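Local coordinates for acetolactate synthase isozyme 1 large subunit (Escherichia coli, PDB 6LPI), which belongs to the thiamine diphosphate enzyme family and binds thiamine diphosphate, a magnesium ion and flavin-adenine dinucleotide, at residues B[369-374]-B[395-400]; B[391-396]-B[544-549]; B[467-472]-B[538-543]. All coordinates share one frame; numbering follows the deposited sequence.

Contact 1. Residues B[369-374]-B[395-400]; sequences SHYGLI and QMWTAQ. With FAD (flavin-adenine dinucleotide), chain I.
Gln-400, whose OE1 faces Tyr-371, has its NE2 gripped by two carbonyls, those of His-264 and Tyr-547. OE1 accepts from the hydroxyl of Tyr-371, a bond modelled too short for its length to be trusted. OE1 sits at the edge of the tyrosine ring, with amide and ring nearly coplanar; a tyrosine suits the place because its hydroxyl reaches the amide from the ring edge. Beside it, the imidazole of His-370 lies flat on the indole of Trp-397. Its ring centroid and that of the indole six-membered ring are 3.9 Å apart, the planes inclined by 17°. His-370 CG stands between the backbone N and the carbonyl carbon (chi1 43°), which starts the ring toward the indole, and ND1 comes within 3.4 Å of Trp-397 CE2. Even CB of His-370 takes part, as a CH-pi donor over the same six-membered ring. Trp-397 NE1 is satisfied by the carbonyl of Lys-545. One turn on from His-370, Ile-374 CD1 packs against Trp-397 CB at 3.8 Å. Thr-398 OG1, 4.0 Å from Ile-374 CD1, is satisfied by His-394 O, which lets a hydroxyl sit beside an apolar methyl. The short segments 370-374 and 395-400 cross at -56°, their axes 9.5 Å apart, and the result is a buried aromatic cluster where two helices pack over the parallel sheet of an alpha/beta thiamine diphosphate-binding domain.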
# COMPACT_ATOMS: atom_id res chain seq x y z
N SER B 369 -7.26 26.04 -14.35
CA SER B 369 -8.17 25.40 -13.41
C SER B 369 -7.48 24.22 -12.75
O SER B 369 -6.37 23.85 -13.15
CB SER B 369 -9.42 24.92 -14.16
OG SER B 369 -10.18 24.00 -13.38
N HIS B 370 -8.06 23.64 -11.68
CA HIS B 370 -7.43 22.44 -11.15
C HIS B 370 -7.63 21.28 -12.12
O HIS B 370 -6.66 20.62 -12.54
CB HIS B 370 -7.89 22.13 -9.71
CG HIS B 370 -9.35 22.28 -9.44
ND1 HIS B 370 -10.25 21.24 -9.54
CD2 HIS B 370 -10.07 23.35 -9.00
CE1 HIS B 370 -11.46 21.66 -9.21
NE2 HIS B 370 -11.38 22.94 -8.88
N TYR B 371 -8.87 21.05 -12.54
CA TYR B 371 -9.12 20.04 -13.56
C TYR B 371 -8.43 20.42 -14.87
O TYR B 371 -7.80 19.58 -15.53
CB TYR B 371 -10.63 19.86 -13.77
CG TYR B 371 -11.37 19.24 -12.60
CD1 TYR B 371 -10.98 18.01 -12.08
CD2 TYR B 371 -12.48 19.87 -12.04
CE1 TYR B 371 -11.67 17.43 -11.00
CE2 TYR B 371 -13.17 19.30 -10.97
CZ TYR B 371 -12.76 18.09 -10.46
OH TYR B 371 -13.45 17.53 -9.40
N GLY B 372 -8.52 21.69 -15.25
CA GLY B 372 -7.85 22.13 -16.47
C GLY B 372 -6.35 21.93 -16.43
O GLY B 372 -5.73 21.62 -17.46
N LEU B 373 -5.74 22.11 -15.26
CA LEU B 373 -4.30 21.87 -15.13
C LEU B 373 -3.99 20.39 -15.33
O LEU B 373 -3.03 20.04 -16.02
CB LEU B 373 -3.80 22.32 -13.76
CG LEU B 373 -2.31 22.11 -13.48
CD1 LEU B 373 -1.42 22.49 -14.68
CD2 LEU B 373 -1.88 22.86 -12.23
N ILE B 374 -4.76 19.52 -14.68
CA ILE B 374 -4.54 18.09 -14.87
C ILE B 374 -4.65 17.73 -16.36
O ILE B 374 -3.79 17.03 -16.91
CB ILE B 374 -5.53 17.30 -14.00
CG1 ILE B 374 -5.15 17.49 -12.52
CG2 ILE B 374 -5.52 15.82 -14.35
CD1 ILE B 374 -6.33 17.48 -11.57
N GLN B 395 -4.72 15.53 -4.94
CA GLN B 395 -4.70 14.09 -5.20
C GLN B 395 -6.06 13.59 -5.68
O GLN B 395 -6.15 12.83 -6.65
CB GLN B 395 -4.26 13.33 -3.94
CG GLN B 395 -4.59 11.82 -3.89
CD GLN B 395 -4.36 11.21 -2.50
OE1 GLN B 395 -4.46 11.91 -1.49
NE2 GLN B 395 -4.05 9.91 -2.43
N MET B 396 -7.15 13.94 -4.97
CA MET B 396 -8.46 13.47 -5.42
C MET B 396 -8.81 14.06 -6.79
O MET B 396 -9.38 13.37 -7.64
CB MET B 396 -9.54 13.79 -4.39
CG MET B 396 -9.44 12.99 -3.07
SD MET B 396 -8.67 11.32 -3.17
CE MET B 396 -9.76 10.41 -4.26
N TRP B 397 -8.47 15.33 -7.01
CA TRP B 397 -8.69 15.95 -8.32
C TRP B 397 -7.95 15.17 -9.41
O TRP B 397 -8.51 14.90 -10.49
CB TRP B 397 -8.25 17.41 -8.31
CG TRP B 397 -9.14 18.37 -7.55
CD1 TRP B 397 -10.49 18.27 -7.39
CD2 TRP B 397 -8.74 19.56 -6.87
NE1 TRP B 397 -10.96 19.34 -6.64
CE2 TRP B 397 -9.90 20.14 -6.31
CE3 TRP B 397 -7.51 20.20 -6.68
CZ2 TRP B 397 -9.86 21.33 -5.58
CZ3 TRP B 397 -7.48 21.38 -5.95
CH2 TRP B 397 -8.64 21.93 -5.41
N THR B 398 -6.68 14.82 -9.15
CA THR B 398 -5.90 14.07 -10.13
C THR B 398 -6.49 12.69 -10.39
O THR B 398 -6.62 12.26 -11.54
CB THR B 398 -4.45 13.94 -9.68
OG1 THR B 398 -3.94 15.23 -9.34
CG2 THR B 398 -3.62 13.34 -10.78
N ALA B 399 -6.85 11.99 -9.32
CA ALA B 399 -7.49 10.69 -9.46
C ALA B 399 -8.75 10.80 -10.31
O ALA B 399 -9.04 9.92 -11.13
CB ALA B 399 -7.83 10.12 -8.08
N GLN B 400 -9.50 11.89 -10.13
CA GLN B 400 -10.75 12.07 -10.85
C GLN B 400 -10.52 12.32 -12.34
O GLN B 400 -11.24 11.77 -13.18
CB GLN B 400 -11.54 13.22 -10.25
CG GLN B 400 -12.10 13.00 -8.87
CD GLN B 400 -12.88 14.20 -8.37
OE1 GLN B 400 -12.82 15.28 -8.97
NE2 GLN B 400 -13.61 14.02 -7.28
PA FAD I . -5.60 -2.29 -1.19
O1A FAD I . -4.92 -1.58 -2.30
O2A FAD I . -4.95 -2.23 0.17
O5B FAD I . -5.71 -3.75 -1.78
C5B FAD I . -5.04 -4.86 -1.15
C4B FAD I . -5.99 -6.03 -1.16
O4B FAD I . -5.74 -6.87 -2.32
C3B FAD I . -5.89 -6.95 0.05
O3B FAD I . -7.20 -7.40 0.39
C2B FAD I . -4.94 -8.03 -0.46
O2B FAD I . -5.00 -9.26 0.25
C1B FAD I . -5.49 -8.19 -1.87
N9A FAD I . -4.60 -8.84 -2.82
C8A FAD I . -3.31 -8.51 -3.13
N7A FAD I . -2.76 -9.28 -4.05
C5A FAD I . -3.77 -10.17 -4.37
C6A FAD I . -3.83 -11.26 -5.27
N6A FAD I . -2.81 -11.63 -6.05
N1A FAD I . -4.98 -11.96 -5.33
C2A FAD I . -6.00 -11.60 -4.55
N3A FAD I . -6.06 -10.60 -3.67
C4A FAD I . -4.91 -9.92 -3.62
N1 FAD I . -10.42 4.90 -2.05
C2 FAD I . -11.55 4.68 -2.78
O2 FAD I . -11.81 3.57 -3.23
N3 FAD I . -12.41 5.73 -3.06
C4 FAD I . -12.25 7.04 -2.64
O4 FAD I . -13.09 7.88 -2.95
C4X FAD I . -11.05 7.26 -1.85
N5 FAD I . -10.81 8.47 -1.41
C5X FAD I . -9.65 8.68 -0.67
C6 FAD I . -9.37 9.96 -0.20
C7 FAD I . -8.21 10.21 0.53
C7M FAD I . -7.94 11.60 1.04
C8 FAD I . -7.32 9.16 0.81
C8M FAD I . -6.07 9.40 1.62
C9 FAD I . -7.61 7.88 0.35
C9A FAD I . -8.76 7.63 -0.38
N10 FAD I . -9.07 6.34 -0.87
C10 FAD I . -10.20 6.12 -1.60
C1' FAD I . -8.19 5.21 -0.61
C2' FAD I . -8.65 4.35 0.56
O2' FAD I . -8.20 4.92 1.79
C3' FAD I . -8.06 2.95 0.43
O3' FAD I . -6.64 3.04 0.35
C4' FAD I . -8.56 2.17 -0.78
O4' FAD I . -9.93 2.46 -0.98
C5' FAD I . -8.38 0.68 -0.61
O5' FAD I . -8.43 0.04 -1.90
P FAD I . -8.21 -1.49 -2.04
O1P FAD I . -9.47 -2.21 -1.56
O2P FAD I . -7.76 -1.75 -3.29
O3P FAD I . -7.08 -1.73 -1.00

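Contact 2. Residues B[391-396]-B[544-549]; sequences VGQHQM and EKVYPM. With TPP (thiamine diphosphate), chain J.
Glu-544 offers its carbonyl O to the side chain of Gln-393, the first residue of helix 393-401, whose N terminus cradles the diphosphate of thiamine diphosphate in the C-terminal cofactor-binding domain. Gln-393 NE2 donates to Glu-544 O at 3.0 Å. The bond is moderately straight, with an N-H...O angle of 156°, and its donor is tilted 21° out of the carbonyl plane. The same NE2 also bonds Gln-479 OE1, so two acceptors use the amide nitrogen. Glutamine suits the place because its chain, extended beyond CG (chi2 -173°), carries the amide out to the loop while its backbone N stays with the cofactor. At Lys-545 the main chain comes close to that amide, CA 3.8 Å from Gln-393 NE2, and the side chain turns away so that NZ meets Glu-543 O. Val-546 then points its branched side chain at the helix. CG2 lies 3.5 Å from Gln-393 CB, and CG1 the same distance from Met-396 CB, so the two methyls straddle one helical turn; the sulphur end of Met-396 leads on toward the flavin. The carbonyl of Val-546 accepts from Gln-479 NE2, which ties the loop to helix 476-484. Further on, a cis peptide bond precedes Pro-548.

What this loop backs is the helix start. Gly-392, at the N-cap, has backbone angles suited to glycine, and its bare CA lies against the diphosphate. Gln-395 OE1 accepts from Gly-392 N in the carbonyl plane, on a lone pair. The next two backbone amides point at the terminal phosphate: Gln-393 N reaches O2B at 2.8 Å. O1B of thiamine diphosphate receives both the N and the ND1 of His-394, each at 2.7 Å.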
# COMPACT_ATOMS: atom_id res chain seq x y z
N VAL B 391 -1.00 13.92 -0.90
CA VAL B 391 -2.30 13.64 -0.30
C VAL B 391 -3.06 14.94 -0.05
O VAL B 391 -2.52 15.89 0.52
CB VAL B 391 -2.13 12.85 1.01
CG1 VAL B 391 -3.45 12.79 1.75
CG2 VAL B 391 -1.63 11.45 0.70
N GLY B 392 -4.33 14.98 -0.44
CA GLY B 392 -5.18 16.16 -0.22
C GLY B 392 -6.15 16.35 -1.39
O GLY B 392 -6.49 15.40 -2.10
N GLN B 393 -6.58 17.60 -1.59
CA GLN B 393 -7.53 17.87 -2.66
C GLN B 393 -6.91 17.64 -4.03
O GLN B 393 -7.55 17.06 -4.92
CB GLN B 393 -8.04 19.30 -2.60
CG GLN B 393 -8.67 19.79 -1.33
CD GLN B 393 -9.27 21.18 -1.52
OE1 GLN B 393 -8.58 22.12 -1.92
NE2 GLN B 393 -10.58 21.28 -1.33
N HIS B 394 -5.64 18.06 -4.22
CA HIS B 394 -4.97 17.89 -5.50
C HIS B 394 -4.91 16.43 -5.92
O HIS B 394 -5.04 16.11 -7.11
CB HIS B 394 -3.56 18.48 -5.43
CG HIS B 394 -2.64 17.75 -4.51
ND1 HIS B 394 -2.54 18.04 -3.17
CD2 HIS B 394 -1.79 16.71 -4.73
CE1 HIS B 394 -1.67 17.21 -2.60
NE2 HIS B 394 -1.21 16.40 -3.53
N GLN B 395 -4.72 15.53 -4.94
CA GLN B 395 -4.70 14.09 -5.20
C GLN B 395 -6.06 13.59 -5.68
O GLN B 395 -6.15 12.83 -6.65
CB GLN B 395 -4.26 13.33 -3.94
CG GLN B 395 -4.59 11.82 -3.89
CD GLN B 395 -4.36 11.21 -2.50
OE1 GLN B 395 -4.46 11.91 -1.49
NE2 GLN B 395 -4.05 9.91 -2.43
N MET B 396 -7.15 13.94 -4.97
CA MET B 396 -8.46 13.47 -5.42
C MET B 396 -8.81 14.06 -6.79
O MET B 396 -9.38 13.37 -7.64
CB MET B 396 -9.54 13.79 -4.39
CG MET B 396 -9.44 12.99 -3.07
SD MET B 396 -8.67 11.32 -3.17
CE MET B 396 -9.76 10.41 -4.26
N GLU B 544 -11.87 26.30 -3.41
CA GLU B 544 -12.28 25.28 -4.37
C GLU B 544 -12.39 23.93 -3.67
O GLU B 544 -11.78 23.69 -2.63
CB GLU B 544 -11.27 25.18 -5.51
CG GLU B 544 -10.90 26.50 -6.17
CD GLU B 544 -11.74 26.83 -7.39
OE1 GLU B 544 -12.47 25.94 -7.89
OE2 GLU B 544 -11.65 27.99 -7.87
N LYS B 545 -13.22 23.06 -4.24
CA LYS B 545 -13.66 21.86 -3.55
C LYS B 545 -13.41 20.63 -4.40
O LYS B 545 -13.24 20.72 -5.61
CB LYS B 545 -15.15 21.95 -3.18
CG LYS B 545 -15.48 23.09 -2.21
CD LYS B 545 -15.00 22.74 -0.82
CE LYS B 545 -15.17 23.90 0.14
NZ LYS B 545 -13.95 24.77 0.17
N VAL B 546 -13.38 19.48 -3.74
CA VAL B 546 -13.39 18.18 -4.39
C VAL B 546 -14.80 17.64 -4.26
O VAL B 546 -15.25 17.33 -3.15
CB VAL B 546 -12.36 17.21 -3.80
CG1 VAL B 546 -12.30 15.96 -4.64
CG2 VAL B 546 -10.99 17.86 -3.79
N TYR B 547 -15.52 17.59 -5.37
CA TYR B 547 -16.88 17.08 -5.39
C TYR B 547 -17.00 15.93 -6.39
O TYR B 547 -16.30 15.91 -7.40
CB TYR B 547 -17.89 18.19 -5.74
CG TYR B 547 -18.16 19.17 -4.61
CD1 TYR B 547 -18.33 18.74 -3.29
CD2 TYR B 547 -18.26 20.55 -4.86
CE1 TYR B 547 -18.58 19.64 -2.26
CE2 TYR B 547 -18.52 21.46 -3.83
CZ TYR B 547 -18.68 21.00 -2.54
OH TYR B 547 -18.93 21.91 -1.53
N PRO B 548 -17.87 14.96 -6.11
CA PRO B 548 -18.65 14.92 -4.87
C PRO B 548 -17.86 14.39 -3.68
O PRO B 548 -16.80 13.79 -3.85
CB PRO B 548 -19.82 14.01 -5.22
CG PRO B 548 -19.33 13.14 -6.33
CD PRO B 548 -18.25 13.90 -7.06
N MET B 549 -18.36 14.68 -2.48
CA MET B 549 -17.80 14.18 -1.23
C MET B 549 -18.85 13.38 -0.46
O MET B 549 -20.03 13.77 -0.40
CB MET B 549 -17.28 15.33 -0.37
CG MET B 549 -16.72 14.87 0.95
SD MET B 549 -16.32 16.23 2.06
CE MET B 549 -14.59 15.93 2.43
N1' TPP J . -0.42 15.10 8.56
C2' TPP J . 0.12 14.14 7.73
CM2 TPP J . 1.57 13.76 7.81
N3' TPP J . -0.65 13.50 6.79
C4' TPP J . -1.99 13.78 6.69
N4' TPP J . -2.68 13.11 5.77
C5' TPP J . -2.55 14.75 7.53
C6' TPP J . -1.75 15.41 8.46
C7' TPP J . -4.01 15.12 7.41
N3 TPP J . -4.22 15.74 6.13
C2 TPP J . -4.66 15.05 5.03
S1 TPP J . -4.80 15.93 3.71
C5 TPP J . -4.29 17.25 4.49
C4 TPP J . -3.99 17.04 5.81
CM4 TPP J . -3.50 18.13 6.70
C6 TPP J . -4.19 18.54 3.72
C7 TPP J . -3.37 18.39 2.44
O7 TPP J . -2.64 19.58 2.24
PA TPP J . -2.06 19.98 0.79
O1A TPP J . -0.69 19.40 0.56
O2A TPP J . -2.06 21.50 0.77
O3A TPP J . -3.03 19.34 -0.32
PB TPP J . -4.36 20.09 -0.90
O1B TPP J . -4.59 19.65 -2.35
O2B TPP J . -5.60 19.79 -0.09
O3B TPP J . -4.17 21.59 -0.79

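Contact 3. Residues B[467-472]-B[538-543]; sequences ILMNNE and VRIDAE. With MG (magnesium ion), chain K; TPP (thiamine diphosphate), chain J.
Leu-468 and Asn-470 bond to Val-538 where strands 464-470 and 534-539 run side by side in the parallel sheet of the C-terminal thiamine diphosphate-binding domain, close to the magnesium site; Ile-540, just past its strand, adds a third bond. These backbone hydrogen bonds hold the two chains together. Val-538 N gives to Leu-468 O, Asn-470 N to Val-538 O at 2.9 Å, and Ile-540 N to Asn-470 O, so that Asn-470 bonds on both sides of its partner Arg-539, as parallel pairing requires. Beyond the last bond the two chains stay close through a CA-H...O contact from Asn-471 to Ile-540 O.

Apolar packing is concentrated on the face bearing Met-469 and Val-538. Ile-540 CD1 meets Met-469 CB at 3.7 Å, and helices 370-378 and 393-401 cover this face, so a flexible thioether and branched aliphatic chains fit there. Ala-542, with only a methyl group, can come close to the carbonyl of Asn-471.

Metal binding belongs to Asn-471, just past the strand end. Its CG lies between the backbone N and the carbonyl carbon (chi1 58°), and OD1 binds the magnesium ion at 2.1 Å. Asp-444 is a further ligand, while O2A and O3B of thiamine diphosphate supply one oxygen from each phosphate; the ion thus bridges protein and cofactor, consistent with the GDG...NN signature of this family. The neighbouring Asn-470 is used twice: its ND2 bonds the His-537 side chain at NE2, and its OD1 closes an Asx turn by accepting from Glu-472 N at 2.9 Å.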
# COMPACT_ATOMS: atom_id res chain seq x y z
N ILE B 467 4.18 19.01 -10.26
CA ILE B 467 3.07 19.88 -10.61
C ILE B 467 2.41 20.31 -9.30
O ILE B 467 1.61 19.58 -8.71
CB ILE B 467 2.08 19.21 -11.56
CG1 ILE B 467 2.80 18.74 -12.83
CG2 ILE B 467 0.95 20.14 -11.91
CD1 ILE B 467 2.58 17.29 -13.15
N LEU B 468 2.77 21.51 -8.84
CA LEU B 468 2.36 22.00 -7.54
C LEU B 468 1.09 22.83 -7.70
O LEU B 468 1.10 23.89 -8.33
CB LEU B 468 3.49 22.80 -6.91
CG LEU B 468 3.18 23.70 -5.71
CD1 LEU B 468 2.76 22.86 -4.53
CD2 LEU B 468 4.41 24.50 -5.35
N MET B 469 -0.02 22.34 -7.15
CA MET B 469 -1.24 23.14 -7.01
C MET B 469 -1.17 23.77 -5.63
O MET B 469 -1.33 23.08 -4.61
CB MET B 469 -2.50 22.29 -7.16
CG MET B 469 -2.45 21.30 -8.29
SD MET B 469 -4.10 20.81 -8.82
CE MET B 469 -3.74 19.26 -9.66
N ASN B 470 -0.93 25.06 -5.58
CA ASN B 470 -0.66 25.76 -4.33
C ASN B 470 -1.92 26.56 -4.03
O ASN B 470 -2.17 27.59 -4.65
CB ASN B 470 0.57 26.64 -4.48
CG ASN B 470 0.71 27.67 -3.38
OD1 ASN B 470 0.03 27.58 -2.35
ND2 ASN B 470 1.56 28.67 -3.61
N ASN B 471 -2.74 26.04 -3.12
CA ASN B 471 -3.96 26.68 -2.63
C ASN B 471 -3.74 27.58 -1.43
O ASN B 471 -4.72 28.13 -0.91
CB ASN B 471 -5.02 25.62 -2.29
CG ASN B 471 -4.53 24.63 -1.25
OD1 ASN B 471 -3.41 24.71 -0.77
ND2 ASN B 471 -5.37 23.66 -0.93
N GLU B 472 -2.49 27.75 -0.99
CA GLU B 472 -2.13 28.38 0.28
C GLU B 472 -3.10 27.97 1.39
O GLU B 472 -3.76 28.78 2.03
CB GLU B 472 -2.00 29.90 0.11
CG GLU B 472 -1.21 30.20 -1.19
CD GLU B 472 -0.57 31.58 -1.26
OE1 GLU B 472 0.60 31.67 -1.73
OE2 GLU B 472 -1.18 32.55 -0.76
N VAL B 538 1.31 26.57 -9.57
CA VAL B 538 0.02 27.12 -9.99
C VAL B 538 -0.78 27.58 -8.78
O VAL B 538 -1.08 26.77 -7.90
CB VAL B 538 -0.81 26.09 -10.77
CG1 VAL B 538 -2.21 26.62 -11.02
CG2 VAL B 538 -0.13 25.76 -12.06
N ARG B 539 -1.20 28.84 -8.77
CA ARG B 539 -2.09 29.31 -7.72
C ARG B 539 -3.51 28.79 -7.97
O ARG B 539 -3.97 28.72 -9.11
CB ARG B 539 -2.08 30.83 -7.64
CG ARG B 539 -3.09 31.57 -8.53
CD ARG B 539 -2.80 31.49 -10.05
NE ARG B 539 -1.53 32.11 -10.43
CZ ARG B 539 -0.92 31.90 -11.59
NH1 ARG B 539 -1.46 31.11 -12.50
NH2 ARG B 539 0.24 32.49 -11.85
N ILE B 540 -4.18 28.40 -6.90
CA ILE B 540 -5.56 27.89 -6.95
C ILE B 540 -6.31 28.47 -5.76
O ILE B 540 -5.76 28.55 -4.66
CB ILE B 540 -5.58 26.34 -6.95
CG1 ILE B 540 -5.12 25.79 -8.30
CG2 ILE B 540 -6.95 25.79 -6.57
CD1 ILE B 540 -5.34 24.31 -8.45
N ASP B 541 -7.56 28.88 -5.98
CA ASP B 541 -8.35 29.49 -4.90
C ASP B 541 -8.55 28.47 -3.78
O ASP B 541 -8.85 27.31 -4.04
CB ASP B 541 -9.70 29.98 -5.43
N ALA B 542 -8.35 28.91 -2.54
CA ALA B 542 -8.44 27.94 -1.44
C ALA B 542 -9.87 27.47 -1.20
O ALA B 542 -10.07 26.42 -0.58
CB ALA B 542 -7.87 28.54 -0.15
N GLU B 543 -10.87 28.19 -1.71
CA GLU B 543 -12.28 27.85 -1.55
C GLU B 543 -12.73 26.73 -2.48
O GLU B 543 -13.86 26.24 -2.34
CB GLU B 543 -13.16 29.08 -1.78
MG MG K . -2.67 22.81 -1.32
N1' TPP J . -0.42 15.10 8.56
C2' TPP J . 0.12 14.14 7.73
CM2 TPP J . 1.57 13.76 7.81
N3' TPP J . -0.65 13.50 6.79
C4' TPP J . -1.99 13.78 6.69
N4' TPP J . -2.68 13.11 5.77
C5' TPP J . -2.55 14.75 7.53
C6' TPP J . -1.75 15.41 8.46
C7' TPP J . -4.01 15.12 7.41
N3 TPP J . -4.22 15.74 6.13
C2 TPP J . -4.66 15.05 5.03
S1 TPP J . -4.80 15.93 3.71
C5 TPP J . -4.29 17.25 4.49
C4 TPP J . -3.99 17.04 5.81
CM4 TPP J . -3.50 18.13 6.70
C6 TPP J . -4.19 18.54 3.72
C7 TPP J . -3.37 18.39 2.44
O7 TPP J . -2.64 19.58 2.24
PA TPP J . -2.06 19.98 0.79
O1A TPP J . -0.69 19.40 0.56
O2A TPP J . -2.06 21.50 0.77
O3A TPP J . -3.03 19.34 -0.32
PB TPP J . -4.36 20.09 -0.90
O1B TPP J . -4.59 19.65 -2.35
O2B TPP J . -5.60 19.79 -0.09
O3B TPP J . -4.17 21.59 -0.79

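From the N terminus, helix 370-378 opens contact 1, which closes after a short excursion through strand 386-389 onto helix 393-401. Contact 2 begins in the loop that leads into that same helix, shares Gln-395 and Met-396 with contact 1, and closes only at 544-549, after about 150 residues. Contact 3 is nested inside this long loop, pairing strands 464-470 and 534-539 before the chain leaves the sheet for the tail. The contacts touch one another: Leu-373 and Ile-374 of contact 1 rest on the strands of contact 3, and Gln-393 of contact 2 packs beside Asn-471 of contact 3. Contacts 2 and 3 reach thiamine diphosphate from the helix and strand ends respectively.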